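Local coordinates for protein pumilio homolog 23 (Arabidopsis thaliana, PDB 5WZJ) that binds RNA in a sequence-specific manner, recognising a segment of 18S rRNA through pumilio repeats packed into a curved right-handed superhelix, at residues 24-29 with 41-46; 126-131 with 156-161; 338-343 with 367-372. All coordinates share one frame; numbering follows the deposited sequence.

Contact 1 of 3, residues 24-29 with 41-46; sequences SEIANL and SVICGN
I43 carries this contact on two of its branches: its first torsion (chi1 -69°) sets CG1 anti to the carbonyl carbon and CG2 anti to the backbone N, its CB points toward segment 24-29, and CG2 and CD1 do the touching. The second torsion is extended, so CD1 continues outward from CG1 instead of folding back over its own helix. I26 has the same arrangement about its first bond but kinks at the second (chi2 -66°), which swings its CD1 round to the methyl branch of I43. The two isoleucines slide past each other in opposite senses, and I26 CD1 comes to rest 4.0 Å from I43 CG2. L29 is built differently: its CG lies anti to the backbone N (chi1 -175°), and CD2 is the methyl that reaches across, 4.0 Å from I43 CD1. Here the side chains cross at about a right angle, a methyl meeting a methyl. I26 and L29, one helical turn apart, thus hold separate ends of a single isoleucine. I26 CA and I43 CA are the closest CA pair, 8.2 Å apart, and only aliphatic groups meet between the segments. Helices 17-31 and 37-49 follow one another closely in the chain and run in broadly opposed directions, forming a helical hairpin at the N-terminal end of the all-helical PUF solenoid. Helix 64-74 also packs on this pair: its L71 touches both I26 and C44, the latter turned away from segment 24-29. F30, further along the first helix, also rests on I43 and C44. I26, against L71, is buried, whereas L29 and I43 keep part of their surface at the outside. Within helix 17-31, L29 N binds E25 O at 2.9 Å, a bond that spans the turn carrying I26.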
loop_
_atom_site.group_PDB
_atom_site.type_symbol
_atom_site.label_atom_id
_atom_site.label_comp_id
_atom_site.label_asym_id
_atom_site.label_seq_id
_atom_site.Cartn_x
_atom_site.Cartn_y
_atom_site.Cartn_z
ATOM N N SER A 24 -33.919 16.509 -14.575
ATOM C CA SER A 24 -34.186 16.767 -13.163
ATOM C C SER A 24 -35.407 15.992 -12.684
ATOM O O SER A 24 -35.443 15.507 -11.543
ATOM C CB SER A 24 -34.380 18.263 -12.933
ATOM O OG SER A 24 -34.748 18.500 -11.588
ATOM N N GLU A 25 -36.415 15.857 -13.547
ATOM C CA GLU A 25 -37.606 15.109 -13.159
ATOM C C GLU A 25 -37.307 13.623 -13.048
ATOM O O GLU A 25 -37.833 12.941 -12.162
ATOM C CB GLU A 25 -38.726 15.384 -14.157
ATOM C CG GLU A 25 -39.477 16.673 -13.857
ATOM C CD GLU A 25 -40.281 16.561 -12.560
ATOM O OE1 GLU A 25 -39.722 16.789 -11.463
ATOM O OE2 GLU A 25 -41.474 16.203 -12.636
ATOM N N ILE A 26 -36.443 13.106 -13.927
ATOM C CA ILE A 26 -35.964 11.736 -13.776
ATOM C C ILE A 26 -35.272 11.567 -12.426
ATOM O O ILE A 26 -35.535 10.611 -11.685
ATOM C CB ILE A 26 -35.022 11.368 -14.938
ATOM C CG1 ILE A 26 -35.778 11.387 -16.270
ATOM C CG2 ILE A 26 -34.408 10.009 -14.704
ATOM C CD1 ILE A 26 -36.831 10.331 -16.364
ATOM N N ALA A 27 -34.383 12.500 -12.084
ATOM C CA ALA A 27 -33.636 12.388 -10.833
ATOM C C ALA A 27 -34.573 12.391 -9.628
ATOM O O ALA A 27 -34.451 11.544 -8.733
ATOM C CB ALA A 27 -32.617 13.520 -10.729
ATOM N N ASN A 28 -35.526 13.334 -9.593
ATOM C CA ASN A 28 -36.483 13.364 -8.485
ATOM C C ASN A 28 -37.306 12.083 -8.434
ATOM O O ASN A 28 -37.622 11.581 -7.348
ATOM C CB ASN A 28 -37.417 14.574 -8.584
ATOM C CG ASN A 28 -38.443 14.605 -7.432
ATOM O OD1 ASN A 28 -38.171 15.150 -6.352
ATOM N ND2 ASN A 28 -39.612 13.990 -7.651
ATOM N N LEU A 29 -37.663 11.539 -9.599
ATOM C CA LEU A 29 -38.397 10.281 -9.625
ATOM C C LEU A 29 -37.625 9.168 -8.926
ATOM O O LEU A 29 -38.234 8.305 -8.285
ATOM C CB LEU A 29 -38.723 9.895 -11.069
ATOM C CG LEU A 29 -39.591 8.658 -11.308
ATOM C CD1 LEU A 29 -40.907 8.744 -10.560
ATOM C CD2 LEU A 29 -39.841 8.489 -12.790
ATOM N N SER A 41 -34.448 0.455 -13.934
ATOM C CA SER A 41 -33.422 0.231 -14.944
ATOM C C SER A 41 -33.960 0.477 -16.348
ATOM O O SER A 41 -33.217 0.927 -17.230
ATOM C CB SER A 41 -32.853 -1.182 -14.809
ATOM O OG SER A 41 -33.459 -2.056 -15.732
ATOM N N VAL A 42 -35.251 0.216 -16.569
ATOM C CA VAL A 42 -35.850 0.535 -17.860
ATOM C C VAL A 42 -35.895 2.049 -18.077
ATOM O O VAL A 42 -35.575 2.542 -19.165
ATOM C CB VAL A 42 -37.246 -0.104 -17.967
ATOM C CG1 VAL A 42 -37.929 0.307 -19.264
ATOM C CG2 VAL A 42 -37.140 -1.626 -17.868
ATOM N N ILE A 43 -36.293 2.807 -17.050
ATOM C CA ILE A 43 -36.313 4.268 -17.158
ATOM C C ILE A 43 -34.900 4.814 -17.393
ATOM O O ILE A 43 -34.696 5.716 -18.212
ATOM C CB ILE A 43 -36.950 4.884 -15.898
ATOM C CG1 ILE A 43 -38.453 4.580 -15.841
ATOM C CG2 ILE A 43 -36.677 6.389 -15.830
ATOM C CD1 ILE A 43 -39.105 5.009 -14.533
ATOM N N CYS A 44 -33.912 4.288 -16.672
ATOM C CA CYS A 44 -32.531 4.705 -16.907
ATOM C C CYS A 44 -32.153 4.539 -18.373
ATOM O O CYS A 44 -31.556 5.437 -18.974
ATOM C CB CYS A 44 -31.580 3.914 -16.005
ATOM S SG CYS A 44 -31.572 4.373 -14.254
ATOM N N GLY A 45 -32.545 3.421 -18.984
ATOM C CA GLY A 45 -32.216 3.195 -20.385
ATOM C C GLY A 45 -32.953 4.129 -21.326
ATOM O O GLY A 45 -32.366 4.649 -22.282
ATOM N N ASN A 46 -34.245 4.357 -21.079
ATOM C CA ASN A 46 -34.977 5.325 -21.894
ATOM C C ASN A 46 -34.347 6.708 -21.801
ATOM O O ASN A 46 -34.233 7.419 -22.807
ATOM C CB ASN A 46 -36.439 5.388 -21.458
ATOM C CG ASN A 46 -37.181 4.092 -21.719
ATOM O OD1 ASN A 46 -36.713 3.237 -22.474
ATOM N ND2 ASN A 46 -38.350 3.947 -21.102
#

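Contact 2 of 3, residues 126-131 with 156-161; sequences EALHSI and LCLCKG
L128 and C159 bring the two backbones nearest, their CA atoms 7.7 Å apart, where segments 126-131 and 156-161 pass each other at a slant. The second helix stops just beyond: G161 takes a positive phi (93°) in a Schellman motif, and G161 N to L158 O, at 2.8 Å, is one of the two bonds back into the last turn. Across the gap, L128 does most of the reaching. With CG beside its backbone N (chi1 -64°) and an extended second torsion, it forks towards helix 146-160 and gives each methyl its own partner. CD2 lies 3.7 Å from L158 CD2 and also approaches L158 CG, one leucine laid aslant the other. CD1 meets the sulfur more loosely, 4.5 Å from C159 SG. All three residues are buried, and the contact is made of leucine methyls and one thiol sulfur, with no hydrogen bond across. On the 126-131 side, S130 OG turns back to its own helix and donates to A127 O at 2.8 Å, tilted 26° from the carbonyl plane; that oxygen also accepts I131 N from the same face. Further helices lie beyond: A127 and I131 rest on I84 of helix 77-87, and C159 on L205 of helix 202-213. Such layering of helices, joined by interlocking aliphatic side chains, is the build of a PUF-type alpha solenoid, and segment 156-161 belongs to its Pumilio 3 repeat.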
loop_
_atom_site.group_PDB
_atom_site.type_symbol
_atom_site.label_atom_id
_atom_site.label_comp_id
_atom_site.label_asym_id
_atom_site.label_seq_id
_atom_site.Cartn_x
_atom_site.Cartn_y
_atom_site.Cartn_z
ATOM N N GLU A 126 -16.559 -5.048 -27.221
ATOM C CA GLU A 126 -16.853 -4.098 -28.289
ATOM C C GLU A 126 -16.962 -2.669 -27.748
ATOM O O GLU A 126 -16.499 -1.719 -28.394
ATOM C CB GLU A 126 -18.141 -4.516 -29.002
ATOM C CG GLU A 126 -18.653 -3.547 -30.052
ATOM C CD GLU A 126 -19.973 -4.026 -30.695
ATOM O OE1 GLU A 126 -20.859 -4.538 -29.966
ATOM O OE2 GLU A 126 -20.115 -3.895 -31.932
ATOM N N ALA A 127 -17.584 -2.488 -26.573
ATOM C CA ALA A 127 -17.654 -1.152 -25.979
ATOM C C ALA A 127 -16.259 -0.636 -25.635
ATOM O O ALA A 127 -15.931 0.524 -25.910
ATOM C CB ALA A 127 -18.542 -1.168 -24.733
ATOM N N LEU A 128 -15.417 -1.494 -25.051
ATOM C CA LEU A 128 -14.039 -1.098 -24.780
ATOM C C LEU A 128 -13.297 -0.754 -26.068
ATOM O O LEU A 128 -12.535 0.219 -26.114
ATOM C CB LEU A 128 -13.314 -2.202 -24.019
ATOM C CG LEU A 128 -13.881 -2.480 -22.629
ATOM C CD1 LEU A 128 -13.255 -3.727 -22.060
ATOM C CD2 LEU A 128 -13.626 -1.294 -21.698
ATOM N N HIS A 129 -13.516 -1.524 -27.136
ATOM C CA HIS A 129 -12.811 -1.230 -28.379
ATOM C C HIS A 129 -13.146 0.166 -28.892
ATOM O O HIS A 129 -12.250 0.923 -29.291
ATOM C CB HIS A 129 -13.125 -2.275 -29.450
ATOM C CG HIS A 129 -12.400 -2.032 -30.739
ATOM N ND1 HIS A 129 -11.049 -2.269 -30.888
ATOM C CD2 HIS A 129 -12.827 -1.531 -31.923
ATOM C CE1 HIS A 129 -10.681 -1.956 -32.117
ATOM N NE2 HIS A 129 -11.739 -1.499 -32.764
ATOM N N SER A 130 -14.430 0.539 -28.884
ATOM C CA SER A 130 -14.790 1.855 -29.407
ATOM C C SER A 130 -14.115 2.964 -28.598
ATOM O O SER A 130 -13.657 3.964 -29.164
ATOM C CB SER A 130 -16.315 2.022 -29.427
ATOM O OG SER A 130 -16.848 1.948 -28.121
ATOM N N ILE A 131 -13.986 2.768 -27.284
ATOM C CA ILE A 131 -13.352 3.764 -26.422
ATOM C C ILE A 131 -11.842 3.793 -26.652
ATOM O O ILE A 131 -11.240 4.863 -26.790
ATOM C CB ILE A 131 -13.683 3.473 -24.944
ATOM C CG1 ILE A 131 -15.160 3.681 -24.660
ATOM C CG2 ILE A 131 -12.891 4.378 -24.006
ATOM C CD1 ILE A 131 -15.509 3.331 -23.217
ATOM N N LEU A 156 -7.791 1.159 -17.948
ATOM C CA LEU A 156 -6.751 0.135 -17.917
ATOM C C LEU A 156 -7.136 -0.997 -16.973
ATOM O O LEU A 156 -7.000 -2.174 -17.316
ATOM C CB LEU A 156 -5.411 0.752 -17.489
ATOM C CG LEU A 156 -4.718 1.661 -18.515
ATOM C CD1 LEU A 156 -3.732 2.594 -17.814
ATOM C CD2 LEU A 156 -4.005 0.832 -19.575
ATOM N N CYS A 157 -7.609 -0.653 -15.766
ATOM C CA CYS A 157 -8.005 -1.677 -14.800
ATOM C C CYS A 157 -9.124 -2.550 -15.354
ATOM O O CYS A 157 -9.092 -3.779 -15.213
ATOM C CB CYS A 157 -8.442 -1.030 -13.478
ATOM S SG CYS A 157 -7.101 -0.356 -12.475
ATOM N N LEU A 158 -10.116 -1.933 -15.994
ATOM C CA LEU A 158 -11.214 -2.699 -16.572
ATOM C C LEU A 158 -10.718 -3.662 -17.653
ATOM O O LEU A 158 -11.175 -4.809 -17.724
ATOM C CB LEU A 158 -12.263 -1.745 -17.140
ATOM C CG LEU A 158 -13.517 -2.384 -17.730
ATOM C CD1 LEU A 158 -14.099 -3.369 -16.741
ATOM C CD2 LEU A 158 -14.548 -1.314 -18.103
ATOM N N CYS A 159 -9.793 -3.212 -18.514
ATOM C CA CYS A 159 -9.256 -4.095 -19.551
ATOM C C CYS A 159 -8.510 -5.282 -18.951
ATOM O O CYS A 159 -8.488 -6.369 -19.539
ATOM C CB CYS A 159 -8.323 -3.322 -20.493
ATOM S SG CYS A 159 -9.139 -2.099 -21.556
ATOM N N LYS A 160 -7.867 -5.083 -17.804
ATOM C CA LYS A 160 -7.235 -6.186 -17.096
ATOM C C LYS A 160 -8.281 -7.103 -16.482
ATOM O O LYS A 160 -7.978 -8.255 -16.161
ATOM C CB LYS A 160 -6.302 -5.619 -16.023
ATOM C CG LYS A 160 -5.589 -6.632 -15.132
ATOM C CD LYS A 160 -4.675 -7.557 -15.919
ATOM C CE LYS A 160 -3.903 -8.480 -14.960
ATOM N NZ LYS A 160 -2.883 -9.287 -15.684
ATOM N N GLY A 161 -9.506 -6.618 -16.333
ATOM C CA GLY A 161 -10.560 -7.367 -15.699
ATOM C C GLY A 161 -10.727 -7.115 -14.222
ATOM O O GLY A 161 -11.364 -7.928 -13.545
#

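Contact 3 of 3, residues 338-343 with 367-372; sequences EQMGIM and IAVSQR
M340 points its CB towards helix 360-373, where V369 and S370 receive it. CG lies anti to the backbone N (chi1 -177°), and a bend at the next bond turns the chain past V369, which slides by in the opposite sense. SD comes 3.7 Å from V369 CG1 and lies 4.1 Å from S370 CA. The tip, CE, settles on S370, 3.5 Å from its CB. M343, one turn on, adds a looser touch, its CE 4.3 Å from V369 CG1. The M340 thioether fills the space between two nearly antiparallel segments (155°) whose axes approach to 10.9 Å, with L366 and L373 of helix 360-373 and C380 of helix 377-388 also against it. This is helix-helix packing within the solenoid, segment 338-343 lying in the Pumilio 6 repeat. Cutting M340 back to an alanine removes SD and CE, which would probably leave V369 CG1 and S370 CB facing a gap, with only the looser M343 touch between the segments. S370 meets M340 with its carbon atoms, while OG donates to I367 O, 2.9 Å away. The buried hydroxyl is therefore satisfied within its own helix; between these segments no hydrogen bond forms, and the contact is van der Waals packing.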
loop_
_atom_site.group_PDB
_atom_site.type_symbol
_atom_site.label_atom_id
_atom_site.label_comp_id
_atom_site.label_asym_id
_atom_site.label_seq_id
_atom_site.Cartn_x
_atom_site.Cartn_y
_atom_site.Cartn_z
ATOM N N GLU A 338 25.414 -10.840 -4.274
ATOM C CA GLU A 338 26.379 -9.856 -4.750
ATOM C C GLU A 338 25.789 -8.455 -4.682
ATOM O O GLU A 338 26.459 -7.505 -4.258
ATOM C CB GLU A 338 26.836 -10.181 -6.173
ATOM C CG GLU A 338 27.894 -9.206 -6.689
ATOM C CD GLU A 338 28.164 -9.317 -8.192
ATOM O OE1 GLU A 338 27.769 -10.326 -8.820
ATOM O OE2 GLU A 338 28.778 -8.382 -8.749
ATOM N N GLN A 339 24.523 -8.313 -5.074
ATOM C CA GLN A 339 23.849 -7.026 -4.944
ATOM C C GLN A 339 23.728 -6.616 -3.482
ATOM O O GLN A 339 23.943 -5.449 -3.137
ATOM C CB GLN A 339 22.469 -7.092 -5.610
ATOM C CG GLN A 339 22.552 -7.170 -7.136
ATOM C CD GLN A 339 21.237 -7.548 -7.778
ATOM O OE1 GLN A 339 20.304 -8.012 -7.109
ATOM N NE2 GLN A 339 21.152 -7.354 -9.089
ATOM N N MET A 340 23.393 -7.563 -2.606
ATOM C CA MET A 340 23.326 -7.241 -1.185
ATOM C C MET A 340 24.647 -6.664 -0.687
ATOM O O MET A 340 24.658 -5.694 0.078
ATOM C CB MET A 340 22.952 -8.481 -0.380
ATOM C CG MET A 340 22.787 -8.188 1.092
ATOM S SD MET A 340 21.280 -7.237 1.390
ATOM C CE MET A 340 21.687 -6.490 2.974
ATOM N N GLY A 341 25.772 -7.237 -1.125
ATOM C CA GLY A 341 27.067 -6.716 -0.719
ATOM C C GLY A 341 27.324 -5.315 -1.237
ATOM O O GLY A 341 27.859 -4.464 -0.521
ATOM N N ILE A 342 26.941 -5.046 -2.484
ATOM C CA ILE A 342 27.120 -3.698 -3.020
ATOM C C ILE A 342 26.255 -2.707 -2.254
ATOM O O ILE A 342 26.705 -1.612 -1.895
ATOM C CB ILE A 342 26.825 -3.680 -4.531
ATOM C CG1 ILE A 342 27.958 -4.374 -5.286
ATOM C CG2 ILE A 342 26.648 -2.261 -5.024
ATOM C CD1 ILE A 342 27.577 -4.845 -6.669
ATOM N N MET A 343 25.012 -3.084 -1.957
ATOM C CA MET A 343 24.148 -2.169 -1.223
ATOM C C MET A 343 24.673 -1.931 0.188
ATOM O O MET A 343 24.612 -0.808 0.697
ATOM C CB MET A 343 22.717 -2.706 -1.194
ATOM C CG MET A 343 22.065 -2.775 -2.586
ATOM S SD MET A 343 20.337 -3.250 -2.484
ATOM C CE MET A 343 20.457 -4.848 -1.674
ATOM N N ILE A 367 17.650 -3.765 5.899
ATOM C CA ILE A 367 17.602 -4.787 6.939
ATOM C C ILE A 367 16.637 -5.903 6.553
ATOM O O ILE A 367 16.946 -7.091 6.708
ATOM C CB ILE A 367 17.224 -4.147 8.286
ATOM C CG1 ILE A 367 18.335 -3.184 8.735
ATOM C CG2 ILE A 367 16.972 -5.224 9.329
ATOM C CD1 ILE A 367 17.982 -2.373 9.952
ATOM N N ALA A 368 15.468 -5.544 6.019
ATOM C CA ALA A 368 14.470 -6.558 5.690
ATOM C C ALA A 368 14.948 -7.475 4.571
ATOM O O ALA A 368 14.688 -8.685 4.598
ATOM C CB ALA A 368 13.151 -5.890 5.298
ATOM N N VAL A 369 15.642 -6.923 3.572
ATOM C CA VAL A 369 16.065 -7.755 2.454
ATOM C C VAL A 369 17.274 -8.614 2.812
ATOM O O VAL A 369 17.472 -9.663 2.194
ATOM C CB VAL A 369 16.346 -6.899 1.207
ATOM C CG1 VAL A 369 17.742 -6.294 1.263
ATOM C CG2 VAL A 369 16.166 -7.735 -0.052
ATOM N N SER A 370 18.098 -8.204 3.788
ATOM C CA SER A 370 19.138 -9.111 4.272
ATOM C C SER A 370 18.514 -10.400 4.785
ATOM O O SER A 370 19.010 -11.504 4.515
ATOM C CB SER A 370 19.967 -8.445 5.375
ATOM O OG SER A 370 19.408 -8.685 6.649
ATOM N N GLN A 371 17.392 -10.272 5.487
ATOM C CA GLN A 371 16.671 -11.425 6.003
ATOM C C GLN A 371 16.176 -12.319 4.875
ATOM O O GLN A 371 16.282 -13.548 4.954
ATOM C CB GLN A 371 15.515 -10.920 6.853
ATOM C CG GLN A 371 14.865 -11.907 7.745
ATOM C CD GLN A 371 13.832 -11.217 8.596
ATOM O OE1 GLN A 371 12.631 -11.365 8.375
ATOM N NE2 GLN A 371 14.294 -10.420 9.555
ATOM N N ARG A 372 15.649 -11.718 3.804
ATOM C CA ARG A 372 15.107 -12.517 2.710
ATOM C C ARG A 372 16.214 -13.138 1.871
ATOM O O ARG A 372 16.111 -14.297 1.455
ATOM C CB ARG A 372 14.192 -11.661 1.828
ATOM C CG ARG A 372 13.870 -12.313 0.492
ATOM C CD ARG A 372 12.809 -11.551 -0.302
ATOM N NE ARG A 372 13.319 -10.360 -0.978
ATOM C CZ ARG A 372 14.026 -10.377 -2.104
ATOM N NH1 ARG A 372 14.331 -11.531 -2.675
ATOM N NH2 ARG A 372 14.431 -9.233 -2.665
#

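Overall arrangement
Contacts 1, 2 and 3 come in series along the chain, each closing before the next opens, and share no helix. Contacts 1 and 2 lie on the same side of the chain's centre, 26 Å apart between centres. Contact 3 is further round the curve, 40 Å from contact 2 and 60 Å from contact 1, centre to centre, and lies across the chain's centre from contact 1. Each joins two helices of the all-helical superhelix through apolar side chains. The nearest atoms of each remain about 11 to 12 Å from the bound RNA, consistent with packing between helices of the half-donut superhelix, without touching the RNA themselves.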